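Local coordinates for adhesion protein (Streptococcus pseudopneumoniae 5247, PDB 7LM5) that probably captures zinc outside the cell as the solute-binding protein of an ATP-binding cassette transporter and hands it over for uptake in streptococci, at residues A[16-21]-A[35-40]; A[51-56]-A[75-80]; A[64-69]-A[91-96]; A[97-102]-A[134-139]; A[128-133]-A[193-198]. The protein carries 1 engineered substitution. All coordinates share one frame; numbering follows the deposited sequence.

Contact 1: residues A[16-21]-A[35-40]; sequences MKIVTS and DLNDVR
With chi1 at -43°, N37 holds its amide anti to the carbonyl carbon of its own residue and alongside the side chain of M16, both pointing the same way. OD1 of N37 can then accept from the backbone N of M16 at 2.8 Å, on a fairly straight N-H, while ND2 lies 3.8 Å from CD1 of I18 and donates to the hydroxyl of Y155. At the other end T20 turns its hydroxyl between its own N and carbonyl carbon (chi1 55°), which brings OG1 to 3.0 Å from the carbonyl O of R40. The backbone N of T20 reaches that same oxygen at 2.9 Å, but from within the carbonyl plane, whereas OG1 comes from above it. Between these ends 17-20 and 38-40 pair as parallel strands, I18 donating from its N to D38 O and accepting from R40 N at its own O. This is the beta-alpha-beta unit in which helix 23-33 covers the face of I18 and V39; CG2 of V39 touches CD1 of I18 at 4.1 Å. Over the other face, D38 and R40 join in a salt bridge, NE to OD2 at 3.0 Å. Polar side chains thus reinforce the pairing: N37 supplies an acceptor ahead of the strand, and the carbonyl O of R40 is gripped by both the N and the hydroxyl of T20, while T20 pairs on with I42.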
# COMPACT_ATOMS: atom_id res chain seq x y z
N MET A 16 -23.48 7.15 -5.54
CA MET A 16 -22.85 7.71 -4.36
C MET A 16 -21.60 8.50 -4.75
O MET A 16 -20.87 8.11 -5.66
CB MET A 16 -22.46 6.61 -3.37
CG MET A 16 -23.64 5.88 -2.73
SD MET A 16 -23.12 4.80 -1.39
CE MET A 16 -21.99 3.69 -2.25
N LYS A 17 -21.38 9.61 -4.05
CA LYS A 17 -20.15 10.38 -4.20
C LYS A 17 -19.13 9.83 -3.21
O LYS A 17 -19.23 10.08 -2.00
CB LYS A 17 -20.41 11.87 -3.96
CG LYS A 17 -21.30 12.51 -5.01
CD LYS A 17 -21.58 13.97 -4.69
CE LYS A 17 -22.32 14.11 -3.37
NZ LYS A 17 -22.60 15.54 -3.05
N ILE A 18 -18.16 9.07 -3.71
CA ILE A 18 -17.17 8.39 -2.89
C ILE A 18 -15.82 9.07 -3.09
O ILE A 18 -15.41 9.33 -4.23
CB ILE A 18 -17.08 6.89 -3.25
CG1 ILE A 18 -18.47 6.25 -3.18
CG2 ILE A 18 -16.11 6.18 -2.31
CD1 ILE A 18 -18.48 4.80 -3.62
N VAL A 19 -15.15 9.37 -1.98
CA VAL A 19 -13.83 9.98 -2.00
C VAL A 19 -12.85 9.05 -1.30
O VAL A 19 -13.18 8.46 -0.26
CB VAL A 19 -13.84 11.37 -1.33
CG1 VAL A 19 -12.50 12.06 -1.51
CG2 VAL A 19 -14.95 12.23 -1.90
N THR A 20 -11.66 8.91 -1.86
CA THR A 20 -10.67 7.96 -1.39
C THR A 20 -9.39 8.68 -0.96
O THR A 20 -9.11 9.81 -1.39
CB THR A 20 -10.34 6.92 -2.47
OG1 THR A 20 -9.93 7.58 -3.67
CG2 THR A 20 -11.56 6.06 -2.76
N SER A 21 -8.63 8.07 -0.07
CA SER A 21 -7.43 8.72 0.53
C SER A 21 -6.23 8.77 -0.41
O SER A 21 -5.65 9.82 -0.55
CB SER A 21 -7.09 8.01 1.78
OG SER A 21 -6.91 6.65 1.48
N ASP A 35 -19.07 0.26 -12.62
CA ASP A 35 -19.91 1.29 -13.27
C ASP A 35 -20.65 2.09 -12.20
O ASP A 35 -21.10 3.18 -12.51
CB ASP A 35 -20.90 0.63 -14.23
CG ASP A 35 -20.27 0.09 -15.50
OD1 ASP A 35 -19.44 0.79 -16.07
OD2 ASP A 35 -20.63 -1.02 -15.91
N LEU A 36 -20.76 1.58 -10.99
CA LEU A 36 -21.54 2.29 -9.95
C LEU A 36 -20.81 3.45 -9.29
O LEU A 36 -19.61 3.41 -9.13
CB LEU A 36 -22.00 1.30 -8.88
CG LEU A 36 -22.77 0.10 -9.42
CD1 LEU A 36 -23.15 -0.83 -8.29
CD2 LEU A 36 -23.99 0.56 -10.19
N ASN A 37 -21.57 4.47 -8.94
CA ASN A 37 -21.17 5.65 -8.14
C ASN A 37 -20.19 6.59 -8.85
O ASN A 37 -19.92 6.44 -10.03
CB ASN A 37 -20.66 5.28 -6.75
CG ASN A 37 -21.51 4.24 -6.08
OD1 ASN A 37 -22.67 4.48 -5.77
ND2 ASN A 37 -20.94 3.08 -5.90
N ASP A 38 -19.71 7.54 -8.06
CA ASP A 38 -18.74 8.56 -8.52
C ASP A 38 -17.53 8.51 -7.60
O ASP A 38 -17.53 9.17 -6.59
CB ASP A 38 -19.36 9.94 -8.47
CG ASP A 38 -18.46 10.95 -9.12
OD1 ASP A 38 -17.90 10.63 -10.14
OD2 ASP A 38 -18.32 12.02 -8.57
N VAL A 39 -16.52 7.76 -8.01
CA VAL A 39 -15.35 7.56 -7.16
C VAL A 39 -14.26 8.53 -7.59
O VAL A 39 -13.91 8.61 -8.77
CB VAL A 39 -14.85 6.11 -7.24
CG1 VAL A 39 -13.64 5.91 -6.34
CG2 VAL A 39 -15.96 5.14 -6.87
N ARG A 40 -13.73 9.28 -6.63
CA ARG A 40 -12.60 10.17 -6.87
C ARG A 40 -11.65 10.11 -5.68
O ARG A 40 -11.95 9.50 -4.65
CB ARG A 40 -13.07 11.61 -7.13
CG ARG A 40 -14.32 12.03 -6.38
CD ARG A 40 -14.99 13.20 -7.08
NE ARG A 40 -15.48 12.82 -8.40
CZ ARG A 40 -15.61 13.65 -9.43
NH1 ARG A 40 -15.27 14.93 -9.30
NH2 ARG A 40 -16.06 13.21 -10.59

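Contact 2: residues A[51-56]-A[75-80]; sequences FEPSAN and ESWAGS
P53 and W77 approach from opposite directions, the pyrrolidine ring standing on its CG-CD edge over the indole face. CG of P53 sits 3.5 Å from the centroid of the W77 six-membered ring and only 4° off its normal, a well-centred CH-pi contact, while CD of P53 rests over the junction of the two rings, 3.5 Å from CE2. E75 covers the opposite indole face with CB, offset toward the rim, so the ring is held in a sandwich. W77 can present itself this way because its CG stands between the backbone N and carbonyl carbon (chi1 52°). F51 crosses the indole at about a right angle and brings CB to 3.7 Å from NE1 of W77; its ring is poorly ordered. Farther along, S54 caps helix 55-62, so P53 packs just ahead of the helix start, against the part of the loop after strand 66-69 that follows H72. E75 spends its carboxylate on S21, at the end of strand 17-20, and on S71 N. Across the segments no hydrogen bond forms: cohesion comes from dispersion and CH-pi attraction, and the indole N-H is buried without a partner in the model, a probable cost of the packing.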
# COMPACT_ATOMS: atom_id res chain seq x y z
N PHE A 51 1.00 13.57 3.88
CA PHE A 51 -0.45 13.48 4.11
C PHE A 51 -0.95 14.88 4.49
O PHE A 51 -0.57 15.85 3.83
CB PHE A 51 -0.74 12.37 5.11
CG PHE A 51 -0.43 11.00 4.60
CD1 PHE A 51 -1.23 10.42 3.63
CD2 PHE A 51 0.65 10.29 5.08
CE1 PHE A 51 -0.95 9.15 3.15
CE2 PHE A 51 0.94 9.02 4.61
CZ PHE A 51 0.13 8.45 3.64
N GLU A 52 -1.78 15.01 5.54
CA GLU A 52 -2.40 16.27 5.93
C GLU A 52 -3.13 16.88 4.74
O GLU A 52 -2.64 17.84 4.13
CB GLU A 52 -1.35 17.25 6.47
CG GLU A 52 -0.60 16.72 7.68
CD GLU A 52 0.58 17.59 8.05
OE1 GLU A 52 0.79 18.63 7.39
OE2 GLU A 52 1.30 17.24 9.00
N PRO A 53 -4.30 16.35 4.38
CA PRO A 53 -5.01 16.87 3.20
C PRO A 53 -5.40 18.32 3.38
O PRO A 53 -5.46 18.86 4.49
CB PRO A 53 -6.25 15.96 3.11
CG PRO A 53 -6.41 15.38 4.48
CD PRO A 53 -5.02 15.24 5.02
N SER A 54 -5.68 18.97 2.25
CA SER A 54 -5.94 20.40 2.23
C SER A 54 -7.26 20.71 2.94
O SER A 54 -8.00 19.82 3.37
CB SER A 54 -5.98 20.91 0.79
OG SER A 54 -7.07 20.35 0.08
N ALA A 55 -7.55 22.01 3.06
CA ALA A 55 -8.79 22.44 3.69
C ALA A 55 -10.00 22.09 2.83
O ALA A 55 -11.09 21.86 3.36
CB ALA A 55 -8.76 23.94 3.98
N ASN A 56 -9.83 22.04 1.51
CA ASN A 56 -10.94 21.72 0.62
C ASN A 56 -11.24 20.22 0.60
O ASN A 56 -12.39 19.83 0.43
CB ASN A 56 -10.64 22.21 -0.80
CG ASN A 56 -10.42 23.70 -0.86
OD1 ASN A 56 -10.92 24.45 -0.02
ND2 ASN A 56 -9.67 24.15 -1.86
N GLU A 75 -3.24 6.81 7.37
CA GLU A 75 -3.97 8.08 7.39
C GLU A 75 -4.44 8.33 8.82
O GLU A 75 -5.60 8.10 9.18
CB GLU A 75 -5.13 8.07 6.41
CG GLU A 75 -4.75 7.73 4.97
CD GLU A 75 -4.83 6.25 4.67
OE1 GLU A 75 -4.76 5.44 5.62
OE2 GLU A 75 -4.96 5.89 3.49
N SER A 76 -3.51 8.80 9.65
CA SER A 76 -3.84 9.07 11.05
C SER A 76 -4.82 10.22 11.19
O SER A 76 -5.57 10.28 12.17
CB SER A 76 -2.57 9.36 11.84
OG SER A 76 -1.68 8.26 11.81
N TRP A 77 -4.84 11.14 10.22
CA TRP A 77 -5.77 12.26 10.25
C TRP A 77 -7.22 11.84 10.06
O TRP A 77 -8.12 12.64 10.33
CB TRP A 77 -5.39 13.28 9.17
CG TRP A 77 -5.22 12.67 7.81
CD1 TRP A 77 -4.07 12.18 7.27
CD2 TRP A 77 -6.24 12.48 6.82
NE1 TRP A 77 -4.30 11.70 6.01
CE2 TRP A 77 -5.63 11.87 5.71
CE3 TRP A 77 -7.60 12.78 6.77
CZ2 TRP A 77 -6.34 11.55 4.56
CZ3 TRP A 77 -8.31 12.45 5.62
CH2 TRP A 77 -7.67 11.85 4.53
N ALA A 78 -7.46 10.60 9.60
CA ALA A 78 -8.83 10.15 9.40
C ALA A 78 -9.57 9.98 10.72
O ALA A 78 -10.80 10.08 10.76
CB ALA A 78 -8.84 8.84 8.62
N GLY A 79 -8.85 9.74 11.82
CA GLY A 79 -9.48 9.57 13.11
C GLY A 79 -10.05 10.84 13.69
O GLY A 79 -10.95 10.77 14.54
N SER A 80 -9.56 12.00 13.26
CA SER A 80 -10.05 13.28 13.77
C SER A 80 -11.32 13.75 13.07
O SER A 80 -11.90 14.75 13.50
CB SER A 80 -8.97 14.35 13.64
OG SER A 80 -8.63 14.57 12.28

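Contact 3: residues A[64-69]-A[91-96]; sequences ADVFVY and KVLEAS. With ZN (zinc ion), chain E.
CG1 of V92 fills the angle between two aromatic rings: it meets CD2 of F67 at 3.6 Å, in the plane of that ring and at its edge, and CE1 of Y69 at the same distance, again near the ring plane. F67 and V92 run side by side, but Y69 has to lean over to join them, and does so with CG between its backbone N and carbonyl carbon (chi1 71°), which lays the ring across the neighbouring strand. On the reverse face V66 CG1 touches L93 CD1 at 3.6 Å, and V68 CG1 leans on the CB of A95; helices 23-33 and 130-147 pack against this side. The two strands, 66-69 and 91-94, are parallel neighbours at the end of a four-stranded parallel sheet of order 2-1-3-4, with 91-94 outermost and a long connection without helix between them. Their backbone ladder runs from K91 N on D65 O through to A95 N on Y69 O, the latter short at 2.6 Å and nearly straight. Past the ladder, the ring of Y69 has CA of E94 over one face, and its plane lies only 16° from that of the E94 carboxylate, whose CD is 3.5 Å from OH. E94 extends fully and grips zinc with both oxygens, OE1 at 2.4 Å and OE2 at 2.2 Å, a site completed by H72 and two waters. One of those waters makes a weak bond to the hydroxyl of Y69.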
# COMPACT_ATOMS: atom_id res chain seq x y z
N ALA A 64 -19.37 14.51 0.82
CA ALA A 64 -19.51 13.26 0.09
C ALA A 64 -20.35 12.27 0.89
O ALA A 64 -20.58 12.43 2.09
CB ALA A 64 -18.14 12.66 -0.22
N ASP A 65 -20.81 11.22 0.19
CA ASP A 65 -21.60 10.19 0.84
C ASP A 65 -20.72 9.19 1.59
O ASP A 65 -21.05 8.79 2.71
CB ASP A 65 -22.45 9.45 -0.20
CG ASP A 65 -23.41 10.38 -0.92
OD1 ASP A 65 -23.99 11.26 -0.26
OD2 ASP A 65 -23.57 10.22 -2.15
N VAL A 66 -19.61 8.79 0.99
CA VAL A 66 -18.72 7.78 1.56
C VAL A 66 -17.28 8.26 1.42
O VAL A 66 -16.89 8.76 0.36
CB VAL A 66 -18.91 6.41 0.88
CG1 VAL A 66 -17.86 5.42 1.36
CG2 VAL A 66 -20.31 5.87 1.13
N PHE A 67 -16.50 8.11 2.49
CA PHE A 67 -15.07 8.34 2.46
C PHE A 67 -14.36 7.07 2.92
O PHE A 67 -14.65 6.55 4.00
CB PHE A 67 -14.66 9.52 3.34
CG PHE A 67 -13.18 9.67 3.51
CD1 PHE A 67 -12.39 10.06 2.44
CD2 PHE A 67 -12.57 9.40 4.72
CE1 PHE A 67 -11.02 10.20 2.58
CE2 PHE A 67 -11.20 9.54 4.87
CZ PHE A 67 -10.42 9.93 3.80
N VAL A 68 -13.44 6.57 2.09
CA VAL A 68 -12.73 5.33 2.36
C VAL A 68 -11.25 5.64 2.51
O VAL A 68 -10.67 6.32 1.66
CB VAL A 68 -12.96 4.29 1.23
CG1 VAL A 68 -12.45 2.92 1.66
CG2 VAL A 68 -14.43 4.23 0.85
N TYR A 69 -10.66 5.15 3.59
CA TYR A 69 -9.22 5.26 3.81
C TYR A 69 -8.68 3.88 4.19
O TYR A 69 -9.43 2.96 4.52
CB TYR A 69 -8.89 6.30 4.89
CG TYR A 69 -9.26 5.90 6.30
CD1 TYR A 69 -10.56 6.01 6.76
CD2 TYR A 69 -8.29 5.42 7.18
CE1 TYR A 69 -10.90 5.65 8.05
CE2 TYR A 69 -8.62 5.06 8.48
CZ TYR A 69 -9.93 5.17 8.90
OH TYR A 69 -10.26 4.81 10.19
N LYS A 91 -20.17 8.73 5.58
CA LYS A 91 -19.88 7.49 6.29
C LYS A 91 -18.42 7.13 6.03
O LYS A 91 -18.07 6.72 4.92
CB LYS A 91 -20.82 6.37 5.86
CG LYS A 91 -22.26 6.60 6.30
CD LYS A 91 -23.10 5.34 6.16
CE LYS A 91 -24.41 5.48 6.90
NZ LYS A 91 -24.19 5.72 8.36
N VAL A 92 -17.58 7.31 7.04
CA VAL A 92 -16.16 7.01 6.91
C VAL A 92 -15.95 5.51 7.05
O VAL A 92 -16.43 4.89 8.00
CB VAL A 92 -15.35 7.79 7.97
CG1 VAL A 92 -13.86 7.70 7.68
CG2 VAL A 92 -15.81 9.25 8.01
N LEU A 93 -15.23 4.93 6.10
CA LEU A 93 -14.98 3.49 6.07
C LEU A 93 -13.48 3.23 6.09
O LEU A 93 -12.73 3.77 5.27
CB LEU A 93 -15.59 2.85 4.82
CG LEU A 93 -17.07 3.14 4.52
CD1 LEU A 93 -17.50 2.38 3.27
CD2 LEU A 93 -17.96 2.79 5.70
N GLU A 94 -13.04 2.41 7.04
CA GLU A 94 -11.65 1.98 7.12
C GLU A 94 -11.51 0.70 6.30
O GLU A 94 -12.01 -0.36 6.69
CB GLU A 94 -11.24 1.76 8.58
CG GLU A 94 -9.75 1.52 8.78
CD GLU A 94 -9.40 1.37 10.25
OE1 GLU A 94 -10.32 1.29 11.08
OE2 GLU A 94 -8.19 1.34 10.57
N ALA A 95 -10.82 0.80 5.16
CA ALA A 95 -10.79 -0.30 4.20
C ALA A 95 -10.09 -1.54 4.73
O ALA A 95 -10.32 -2.63 4.20
CB ALA A 95 -10.10 0.16 2.91
N SER A 96 -9.26 -1.41 5.76
CA SER A 96 -8.51 -2.55 6.29
C SER A 96 -8.95 -2.93 7.70
O SER A 96 -8.17 -3.54 8.44
CB SER A 96 -7.01 -2.24 6.27
OG SER A 96 -6.69 -1.20 7.18
ZN ZN E . -8.53 1.24 12.70
O HOH W 1 -9.26 3.22 12.93
O HOH W 2 -8.16 -0.77 12.27

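Contact 4: residues A[97-102]-A[134-139]. With ZN (zinc ion), chain F.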
# COMPACT_ATOMS: atom_id res chain seq x y z
N GLU A 97 -10.17 -2.59 8.09
CA GLU A 97 -10.67 -2.97 9.41
C GLU A 97 -10.82 -4.48 9.50
O GLU A 97 -11.49 -5.10 8.67
CB GLU A 97 -12.00 -2.28 9.69
CG GLU A 97 -12.55 -2.58 11.08
CD GLU A 97 -13.90 -1.92 11.33
OE1 GLU A 97 -14.46 -1.34 10.38
OE2 GLU A 97 -14.39 -2.00 12.47
N GLY A 98 -10.19 -5.07 10.51
CA GLY A 98 -10.20 -6.50 10.71
C GLY A 98 -8.98 -7.22 10.17
O GLY A 98 -8.73 -8.37 10.56
N MET A 99 -8.21 -6.58 9.29
CA MET A 99 -7.01 -7.21 8.75
C MET A 99 -5.90 -7.23 9.80
O MET A 99 -5.72 -6.28 10.56
CB MET A 99 -6.54 -6.47 7.50
CG MET A 99 -7.44 -6.64 6.30
SD MET A 99 -6.80 -5.82 4.82
CE MET A 99 -5.24 -6.67 4.61
N THR A 100 -5.14 -8.32 9.81
CA THR A 100 -4.04 -8.47 10.75
C THR A 100 -2.80 -7.77 10.20
O THR A 100 -2.34 -8.08 9.10
CB THR A 100 -3.74 -9.95 11.00
OG1 THR A 100 -3.37 -10.58 9.77
CG2 THR A 100 -4.97 -10.65 11.56
N LEU A 101 -2.28 -6.81 10.96
CA LEU A 101 -1.10 -6.05 10.56
C LEU A 101 0.14 -6.64 11.22
O LEU A 101 0.11 -7.02 12.40
CB LEU A 101 -1.25 -4.58 10.95
CG LEU A 101 -2.45 -3.83 10.37
CD1 LEU A 101 -2.48 -2.39 10.87
CD2 LEU A 101 -2.43 -3.87 8.85
N GLU A 102 1.23 -6.71 10.46
CA GLU A 102 2.49 -7.22 10.97
C GLU A 102 3.29 -6.10 11.64
O GLU A 102 3.05 -4.91 11.42
CB GLU A 102 3.32 -7.84 9.84
CG GLU A 102 2.68 -9.04 9.15
CD GLU A 102 2.62 -10.26 10.04
OE1 GLU A 102 1.72 -10.33 10.91
OE2 GLU A 102 3.47 -11.16 9.88
N GLY A 134 -6.54 -8.44 -2.14
CA GLY A 134 -7.86 -9.00 -2.34
C GLY A 134 -8.68 -9.06 -1.07
O GLY A 134 -9.91 -8.97 -1.11
N GLU A 135 -8.01 -9.22 0.08
CA GLU A 135 -8.72 -9.18 1.35
C GLU A 135 -9.27 -7.79 1.64
O GLU A 135 -10.35 -7.66 2.23
CB GLU A 135 -7.81 -9.63 2.49
CG GLU A 135 -7.30 -11.06 2.37
CD GLU A 135 -6.46 -11.48 3.56
OE1 GLU A 135 -6.42 -12.69 3.87
OE2 GLU A 135 -5.83 -10.60 4.18
N GLU A 136 -8.55 -6.75 1.23
CA GLU A 136 -9.02 -5.38 1.45
C GLU A 136 -10.14 -5.02 0.48
O GLU A 136 -11.03 -4.23 0.83
CB GLU A 136 -7.86 -4.40 1.32
CG GLU A 136 -8.17 -3.00 1.83
CD GLU A 136 -6.93 -2.14 1.97
OE1 GLU A 136 -5.85 -2.57 1.50
OE2 GLU A 136 -7.03 -1.04 2.55
N ALA A 137 -10.12 -5.57 -0.74
CA ALA A 137 -11.20 -5.32 -1.68
C ALA A 137 -12.50 -5.98 -1.22
O ALA A 137 -13.59 -5.49 -1.53
CB ALA A 137 -10.82 -5.82 -3.07
N GLN A 138 -12.40 -7.08 -0.48
CA GLN A 138 -13.60 -7.73 0.05
C GLN A 138 -14.21 -6.91 1.18
O GLN A 138 -15.44 -6.79 1.28
CB GLN A 138 -13.27 -9.14 0.53
CG GLN A 138 -14.46 -9.89 1.12
CD GLN A 138 -15.60 -10.02 0.13
OE1 GLN A 138 -15.42 -10.50 -0.99
NE2 GLN A 138 -16.79 -9.59 0.54
N ILE A 139 -13.37 -6.33 2.04
CA ILE A 139 -13.87 -5.47 3.11
C ILE A 139 -14.55 -4.24 2.53
O ILE A 139 -15.60 -3.80 3.01
CB ILE A 139 -12.73 -5.09 4.07
CG1 ILE A 139 -12.11 -6.35 4.69
CG2 ILE A 139 -13.22 -4.15 5.15
CD1 ILE A 139 -10.94 -6.06 5.60
ZN ZN F . 1.91 -12.59 11.85
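M99 lowers its side chain onto residues 134-139 of helix 130-147, and every atom beyond CB meets something there. CB itself points toward the helix, and chi1 of -70° directs CG to CD1 of I139 at 3.6 Å, the one purely apolar contact here. From CG the chain stays extended to SD, 3.9 Å from CB of E136, where the two side chains cross at about a right angle. A bend at chi3 (60°) then carries CE round to the flank of E135, where OE2 of that glutamate lies 4.0 Å from the methyl; the same methyl also rests on the backbone O of K132, one turn earlier. I139 works in the reverse direction: besides meeting M99, its CD1 presses on the carbonyl O of E97 at 3.3 Å. Between E97 and M99 the chain turns at G98, whose positive phi (98°) suits glycine. No hydrogen bond crosses the contact; two of the charged groups have partners outside it, E97 in a salt bridge with K143 and E136 in a hydrogen bond with H70. At the far end of the loop E102 reaches a zinc ion through OE1 at 2.5 Å and K197 through OE2. The loop 97-102 thus leaves strand 91-94 across one side of helix 130-147, while A137 and Q138 of that helix turn toward helix 152-178 and E136 also packs on helix 23-33.

Contact 5: residues A[128-133]-A[193-198]; sequences LDPEKA and SYLAKR
Charge dominates between D129 and R198. The guanidinium takes the carboxylate side-on, NE to OD1 at 2.9 Å and NH2 to OD2 at 2.9 Å, each on a syn lone pair; NH2 has OD2 in its plane, although the two flat groups are turned 36° apart. R198 gets there by folding at chi2 and chi3. OD1 of D129 has a second task, accepting from E131 N at 3.2 Å from above the carboxylate plane as the N-cap of helix 130-147. A water bridges OD2 of D129 and the O of Y194, donating to both. The ammonium of K132 adds a long salt bridge to OD2, so it and R198 gather round one carboxylate. In van der Waals contact, CB of E131 covers one guanidinium face, and the methylenes of K132 cross Y194 at about a right angle, CD reaching CD2 at 3.5 Å. L195 places CD1 3.3 Å from the O of L128. The hydroxyl of Y194 is spent on E102 and D123. Four donors, counting the water, and the more distant K132 ammonium converge on one buried aspartate, which probably favours its ionised form and ties the start of helix 130-147 to helix 193-198.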
# COMPACT_ATOMS: atom_id res chain seq x y z
N LEU A 128 0.58 -4.20 -1.05
CA LEU A 128 1.55 -4.77 -1.97
C LEU A 128 1.60 -6.29 -1.92
O LEU A 128 2.28 -6.91 -2.75
CB LEU A 128 2.94 -4.19 -1.69
CG LEU A 128 3.02 -2.68 -1.94
CD1 LEU A 128 4.41 -2.15 -1.62
CD2 LEU A 128 2.64 -2.36 -3.37
N ASP A 129 0.89 -6.91 -0.98
CA ASP A 129 0.69 -8.35 -0.99
C ASP A 129 -0.56 -8.65 -1.81
O ASP A 129 -1.65 -8.19 -1.45
CB ASP A 129 0.53 -8.89 0.42
CG ASP A 129 0.44 -10.41 0.48
OD1 ASP A 129 0.43 -11.07 -0.58
OD2 ASP A 129 0.37 -10.96 1.60
N PRO A 130 -0.46 -9.40 -2.92
CA PRO A 130 -1.66 -9.66 -3.73
C PRO A 130 -2.78 -10.32 -2.96
O PRO A 130 -3.96 -10.03 -3.21
CB PRO A 130 -1.12 -10.57 -4.85
CG PRO A 130 0.33 -10.24 -4.94
CD PRO A 130 0.77 -9.94 -3.54
N GLU A 131 -2.45 -11.20 -2.01
CA GLU A 131 -3.48 -11.84 -1.21
C GLU A 131 -4.18 -10.83 -0.30
O GLU A 131 -5.42 -10.79 -0.24
CB GLU A 131 -2.87 -12.97 -0.38
CG GLU A 131 -3.81 -14.13 -0.08
CD GLU A 131 -3.89 -15.12 -1.23
OE1 GLU A 131 -3.46 -14.79 -2.36
OE2 GLU A 131 -4.38 -16.25 -1.01
N LYS A 132 -3.41 -10.00 0.40
CA LYS A 132 -3.99 -9.00 1.28
C LYS A 132 -4.66 -7.87 0.52
O LYS A 132 -5.55 -7.21 1.08
CB LYS A 132 -2.92 -8.45 2.22
CG LYS A 132 -2.53 -9.41 3.32
CD LYS A 132 -1.38 -8.85 4.16
CE LYS A 132 -1.26 -9.61 5.47
NZ LYS A 132 -1.23 -11.08 5.26
N ALA A 133 -4.26 -7.62 -0.73
CA ALA A 133 -4.98 -6.65 -1.55
C ALA A 133 -6.39 -7.15 -1.85
O ALA A 133 -7.35 -6.37 -1.81
CB ALA A 133 -4.22 -6.38 -2.84
N SER A 193 7.57 -5.11 2.96
CA SER A 193 7.69 -6.20 3.93
C SER A 193 6.64 -7.28 3.69
O SER A 193 6.95 -8.47 3.77
CB SER A 193 7.57 -5.65 5.35
OG SER A 193 7.78 -6.67 6.31
N TYR A 194 5.41 -6.88 3.37
CA TYR A 194 4.36 -7.86 3.12
C TYR A 194 4.61 -8.63 1.83
O TYR A 194 4.33 -9.83 1.75
CB TYR A 194 2.99 -7.18 3.08
CG TYR A 194 2.49 -6.72 4.43
CD1 TYR A 194 2.81 -5.46 4.92
CD2 TYR A 194 1.71 -7.55 5.22
CE1 TYR A 194 2.35 -5.04 6.16
CE2 TYR A 194 1.25 -7.14 6.46
CZ TYR A 194 1.57 -5.88 6.92
OH TYR A 194 1.12 -5.47 8.15
N LEU A 195 5.14 -7.96 0.81
CA LEU A 195 5.47 -8.65 -0.44
C LEU A 195 6.57 -9.68 -0.22
O LEU A 195 6.52 -10.78 -0.78
CB LEU A 195 5.87 -7.64 -1.51
CG LEU A 195 6.15 -8.21 -2.91
CD1 LEU A 195 4.89 -8.83 -3.49
CD2 LEU A 195 6.70 -7.13 -3.83
N ALA A 196 7.57 -9.33 0.59
CA ALA A 196 8.66 -10.27 0.86
C ALA A 196 8.18 -11.47 1.67
O ALA A 196 8.57 -12.61 1.39
CB ALA A 196 9.80 -9.55 1.59
N LYS A 197 7.33 -11.23 2.67
CA LYS A 197 6.78 -12.33 3.46
C LYS A 197 5.86 -13.23 2.65
O LYS A 197 5.69 -14.40 3.00
CB LYS A 197 6.02 -11.78 4.68
CG LYS A 197 6.90 -11.09 5.70
CD LYS A 197 6.08 -10.60 6.88
CE LYS A 197 6.96 -9.94 7.93
NZ LYS A 197 6.17 -9.48 9.11
N ARG A 198 5.26 -12.71 1.57
CA ARG A 198 4.38 -13.53 0.76
C ARG A 198 5.17 -14.57 -0.04
O ARG A 198 4.70 -15.70 -0.23
CB ARG A 198 3.55 -12.65 -0.17
CG ARG A 198 2.66 -13.41 -1.14
CD ARG A 198 1.73 -14.36 -0.41
NE ARG A 198 0.95 -13.66 0.61
CZ ARG A 198 0.22 -14.28 1.54
NH1 ARG A 198 0.19 -15.60 1.58
NH2 ARG A 198 -0.46 -13.57 2.43
O HOH W 3 2.40 -10.99 3.23

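How the contacts relate
Contacts 1 and 3 belong to one parallel sheet, their centres 10 Å apart, joined where strands 17-20 and 66-69 pair. Contact 2 packs on the face of contact 3 that carries F67, with W77 CH2 3.4 Å from F67 CZ, and reaches contact 1 through E75 and S21. Beyond strand 91-94, A95 O lies 3.2 Å from E136 CG, which leads into contact 4; contacts 4 and 5 share helix 130-147 and are tied by E102 OE2 to K197 NZ at 3.3 Å. The zinc ligands H125 and H189, which bind one ion with E264, shortly precede the two segments of contact 5, and the L128 side chain is about 7 Å from a bound zinc.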